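Local coordinates for protein Cfl (Pectobacterium brasiliense, PDB 7A9J) that is a coronafacic acid ligase of the ATP-dependent AMP-binding family, probably activates carboxylic acids by adenylation, and binds an indenone carboxylic acid, at residues H46-F50 with Y51-L55; S313-T316 with E317-Q320. The protein carries 1 engineered substitution. One frame throughout, in Å; residues are numbered along the deposited sequence.

Interaction 1 (H46-F50 with Y51-L55); sequences HNISF and YNLLL
The Asn52 carboxamide has Ser49 OG standing above its plane, 3.3 Å from ND2, at an angle too poor for a hydrogen bond. A water lies beyond ND2 instead. ND2 donates to it at 2.9 Å, and Ser49 N donates to the same water at 3.0 Å. The ring of Phe50 leads away from residues 51-55 and meets the ring of His31, the two planes steeply inclined. The Tyr51 ring also turns outward, leaving its CB near Ser49 OG. Ser49 OG is used by the backbone: Asn52 N donates to it at 3.0 Å, nearly straight at 165°. A chi1 of 65° turns OG over the start of the helix. Ser49 is thus the N-cap of helix 50-66. The shared water, accepting from both, joins this N-cap residue to the side chain three residues on. Strand 47-49, paired antiparallel with strand 39-42, and the helical segment 51-55 stand almost at a right angle (88°). The first backbone bonds of the turn follow at once. Leu53 N donates to Ser49 O at 2.8 Å, and Leu54 N to Phe50 O at 2.9 Å. Ile48 fills the inside of the corner. Its CG1 points away from its own backbone N, which carries CG1 to 3.8 Å from Asn52 CB. Its CD1 comes to 3.6 Å from Leu53 CA and also lies near Leu53 CB. Phe83 of helix 83-95 touches Ile48 as well, while Leu53 packs on Val41 and Phe28.

Interaction 2 (S313-T316 with E317-Q320); sequences SCAT and ELSQ
Gln320 reaches back along the helix past Thr316 O, its chain extended beyond CG. Its CB is 4.1 Å from Thr316 O. CG comes closest, 3.3 Å from the same oxygen, because chi1 of -55° sets it beside the backbone N. CD passes Thr316 O at 3.6 Å. At the end, NE2 lies 3.5 Å from Thr316 CG2, so the two side chains meet obliquely through a methyl and an amide nitrogen. The amide's polar partners lie in the AMP-binding C-terminal region: OE1 accepts from Gln446 NE2, and NE2 makes a weak bond to Asn442 OD1. Thr316 OG1, for its part, accepts from Ser356 N. Helix 316-326 follows strand 306-311 and leads to strand 331-335, which pairs in parallel with strand 306-311. Its N-cap residue is Ala315, which has no side-chain acceptor to offer. Other groups meet the first N-H groups. Thr316 N donates to Cys314 SG at 3.6 Å, an ordinary length for a sulfur acceptor. A water accepts from Glu317 N at 3.0 Å and donates to Cys314 O, bridging the loop and the helix. Ala315 O takes the backbone bond from Ser319 N, while the Leu318 side chain packs on helix 283-294. Thr316 O is gripped twice: Ser319 OG donates to it at 2.9 Å, and Gln320 N adds a weak bond. A chi1 of 84° swings the Ser319 hydroxyl back toward Thr316.

Interactions 1 and 2 are both starts of helices entered after a strand, and both lie in the AMP-binding family region. They do not touch. Their centres are about 37 Å apart, their nearest atoms about 28 Å, and they lie on opposite sides of the chain's centre. The N-cap residue offers a side-chain cap in interaction 1 and none in interaction 2. Interaction 2 lies closer to the ligand pocket but does not line it: the side chain of Ala315 is about 10 Å from the bound indenone acid. The preceding strand ends in the pocket residues Gly310 and Gly311. Interaction 1 is more peripheral: its centre is about 26 Å from that of the chain, against about 15 Å for interaction 2.

Interaction 1 (H46-F50 with Y51-L55)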
loop_
_atom_site.group_PDB
_atom_site.type_symbol
_atom_site.label_atom_id
_atom_site.label_comp_id
_atom_site.label_asym_id
_atom_site.label_seq_id
_atom_site.Cartn_x
_atom_site.Cartn_y
_atom_site.Cartn_z
ATOM N N HIS A 46 -13.867 20.784 -2.894
ATOM C CA HIS A 46 -15.188 20.210 -2.748
ATOM C C HIS A 46 -15.299 19.474 -1.425
ATOM O O HIS A 46 -14.308 19.067 -0.796
ATOM C CB HIS A 46 -15.513 19.239 -3.891
ATOM C CG HIS A 46 -15.547 19.906 -5.234
ATOM N ND1 HIS A 46 -16.617 20.674 -5.650
ATOM C CD2 HIS A 46 -14.635 19.949 -6.239
ATOM C CE1 HIS A 46 -16.365 21.158 -6.855
ATOM N NE2 HIS A 46 -15.178 20.719 -7.241
ATOM N N ASN A 47 -16.540 19.258 -1.031
ATOM C CA ASN A 47 -16.783 18.381 0.087
ATOM C C ASN A 47 -18.177 17.791 -0.041
ATOM O O ASN A 47 -19.063 18.329 -0.735
ATOM C CB ASN A 47 -16.635 19.118 1.405
ATOM C CG ASN A 47 -17.754 20.148 1.598
ATOM O OD1 ASN A 47 -18.783 19.837 2.193
ATOM N ND2 ASN A 47 -17.588 21.332 1.022
ATOM N N ILE A 48 -18.377 16.713 0.684
ATOM C CA ILE A 48 -19.681 16.071 0.699
ATOM C C ILE A 48 -19.920 15.530 2.100
ATOM O O ILE A 48 -19.024 14.925 2.703
ATOM C CB ILE A 48 -19.776 14.987 -0.399
ATOM C CG1 ILE A 48 -21.225 14.451 -0.532
ATOM C CG2 ILE A 48 -18.743 13.814 -0.177
ATOM C CD1 ILE A 48 -21.423 13.617 -1.744
ATOM N N SER A 49 -21.122 15.772 2.636
ATOM C CA SER A 49 -21.452 15.231 3.943
ATOM C C SER A 49 -21.721 13.736 3.875
ATOM O O SER A 49 -22.027 13.177 2.818
ATOM C CB SER A 49 -22.707 15.945 4.518
ATOM O OG SER A 49 -23.842 15.650 3.689
ATOM N N PHE A 50 -21.733 13.107 5.051
ATOM C CA PHE A 50 -22.155 11.697 5.104
ATOM C C PHE A 50 -23.555 11.493 4.499
ATOM O O PHE A 50 -23.776 10.565 3.693
ATOM C CB PHE A 50 -22.147 11.204 6.550
ATOM C CG PHE A 50 -20.795 10.735 7.021
ATOM C CD1 PHE A 50 -20.401 9.433 6.733
ATOM C CD2 PHE A 50 -19.921 11.575 7.736
ATOM C CE1 PHE A 50 -19.126 8.912 7.141
ATOM C CE2 PHE A 50 -18.628 11.050 8.145
ATOM C CZ PHE A 50 -18.281 9.743 7.856
ATOM N N TYR A 51 -24.491 12.366 4.858
ATOM C CA TYR A 51 -25.861 12.188 4.381
ATOM C C TYR A 51 -25.898 12.319 2.877
ATOM O O TYR A 51 -26.490 11.477 2.190
ATOM C CB TYR A 51 -26.805 13.184 5.035
ATOM C CG TYR A 51 -28.261 12.950 4.650
ATOM C CD1 TYR A 51 -29.015 11.978 5.303
ATOM C CD2 TYR A 51 -28.823 13.607 3.608
ATOM C CE1 TYR A 51 -30.330 11.759 4.982
ATOM C CE2 TYR A 51 -30.193 13.420 3.301
ATOM C CZ TYR A 51 -30.893 12.457 3.954
ATOM O OH TYR A 51 -32.223 12.216 3.608
ATOM N N ASN A 52 -25.257 13.362 2.343
ATOM C CA ASN A 52 -25.297 13.536 0.875
ATOM C C ASN A 52 -24.531 12.453 0.120
ATOM O O ASN A 52 -24.883 12.138 -1.036
ATOM C CB ASN A 52 -24.835 14.943 0.525
ATOM C CG ASN A 52 -25.978 16.018 0.842
ATOM O OD1 ASN A 52 -27.193 15.731 0.637
ATOM N ND2 ASN A 52 -25.627 17.196 1.387
ATOM N N LEU A 53 -23.449 11.910 0.707
ATOM C CA LEU A 53 -22.795 10.776 0.091
ATOM C C LEU A 53 -23.717 9.564 0.070
ATOM O O LEU A 53 -23.800 8.882 -0.954
ATOM C CB LEU A 53 -21.466 10.477 0.814
ATOM C CG LEU A 53 -20.713 9.240 0.396
ATOM C CD1 LEU A 53 -20.422 9.341 -1.084
ATOM C CD2 LEU A 53 -19.372 9.162 1.233
ATOM N N LEU A 54 -24.446 9.294 1.163
ATOM C CA LEU A 54 -25.457 8.237 1.124
ATOM C C LEU A 54 -26.501 8.487 0.032
ATOM O O LEU A 54 -26.894 7.558 -0.683
ATOM C CB LEU A 54 -26.125 8.066 2.498
ATOM C CG LEU A 54 -27.305 7.087 2.581
ATOM C CD1 LEU A 54 -26.826 5.615 2.298
ATOM C CD2 LEU A 54 -27.979 7.188 3.927
ATOM N N LEU A 55 -26.971 9.724 -0.119
ATOM C CA LEU A 55 -27.956 9.989 -1.168
ATOM C C LEU A 55 -27.382 9.688 -2.542
ATOM O O LEU A 55 -28.064 9.067 -3.358
ATOM C CB LEU A 55 -28.448 11.431 -1.124
ATOM C CG LEU A 55 -29.251 11.760 0.132
ATOM C CD1 LEU A 55 -29.861 13.108 -0.117
ATOM C CD2 LEU A 55 -30.349 10.746 0.365
HETATM O O HOH W 1 -22.765 17.794 1.123
#

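Interaction 2 (S313-T316 with E317-Q320)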
loop_
_atom_site.group_PDB
_atom_site.type_symbol
_atom_site.label_atom_id
_atom_site.label_comp_id
_atom_site.label_asym_id
_atom_site.label_seq_id
_atom_site.Cartn_x
_atom_site.Cartn_y
_atom_site.Cartn_z
ATOM N N SER A 313 7.719 -4.756 3.217
ATOM C CA SER A 313 9.056 -4.675 3.731
ATOM C C SER A 313 9.062 -4.046 5.119
ATOM O O SER A 313 8.108 -4.166 5.910
ATOM C CB SER A 313 9.919 -3.848 2.795
ATOM O OG SER A 313 11.287 -3.973 3.118
ATOM N N CYS A 314 10.166 -3.370 5.387
ATOM C CA CYS A 314 10.456 -2.735 6.661
ATOM C C CYS A 314 10.792 -1.261 6.420
ATOM O O CYS A 314 11.505 -0.922 5.462
ATOM C CB CYS A 314 11.593 -3.485 7.302
ATOM S SG CYS A 314 12.329 -2.715 8.727
ATOM N N ALA A 315 10.252 -0.369 7.261
ATOM C CA ALA A 315 10.518 1.051 7.082
ATOM C C ALA A 315 11.352 1.643 8.214
ATOM O O ALA A 315 11.248 2.839 8.526
ATOM C CB ALA A 315 9.169 1.798 6.917
ATOM N N THR A 316 12.265 0.852 8.801
ATOM C CA THR A 316 12.982 1.376 9.947
ATOM C C THR A 316 13.933 2.507 9.562
ATOM O O THR A 316 14.064 3.478 10.309
ATOM C CB THR A 316 13.733 0.208 10.647
ATOM O OG1 THR A 316 12.733 -0.725 11.157
ATOM C CG2 THR A 316 14.668 0.724 11.774
ATOM N N GLU A 317 14.685 2.387 8.456
ATOM C CA GLU A 317 15.598 3.480 8.128
ATOM C C GLU A 317 14.823 4.748 7.762
ATOM O O GLU A 317 15.211 5.869 8.130
ATOM C CB GLU A 317 16.527 3.071 6.978
ATOM C CG GLU A 317 17.321 4.192 6.415
ATOM C CD GLU A 317 17.988 3.805 5.095
ATOM O OE1 GLU A 317 17.778 4.515 4.084
ATOM O OE2 GLU A 317 18.702 2.772 5.072
ATOM N N LEU A 318 13.743 4.580 7.024
ATOM C CA LEU A 318 12.895 5.726 6.700
ATOM C C LEU A 318 12.383 6.412 7.981
ATOM O O LEU A 318 12.341 7.644 8.068
ATOM C CB LEU A 318 11.733 5.232 5.849
ATOM C CG LEU A 318 10.586 6.227 5.560
ATOM C CD1 LEU A 318 11.120 7.502 5.001
ATOM C CD2 LEU A 318 9.653 5.548 4.595
ATOM N N SER A 319 12.015 5.630 9.002
ATOM C CA SER A 319 11.468 6.253 10.219
ATOM C C SER A 319 12.497 7.151 10.891
ATOM O O SER A 319 12.145 8.190 11.470
ATOM C CB SER A 319 10.966 5.174 11.186
ATOM O OG SER A 319 12.059 4.678 11.960
ATOM N N GLN A 320 13.785 6.754 10.846
ATOM C CA GLN A 320 14.839 7.591 11.399
ATOM C C GLN A 320 14.931 8.923 10.651
ATOM O O GLN A 320 14.956 9.998 11.267
ATOM C CB GLN A 320 16.187 6.830 11.345
ATOM C CG GLN A 320 16.079 5.414 12.074
ATOM C CD GLN A 320 17.239 4.408 11.816
ATOM O OE1 GLN A 320 18.244 4.716 11.169
ATOM N NE2 GLN A 320 17.075 3.190 12.343
HETATM O O HOH W 2 14.356 -0.112 6.764
#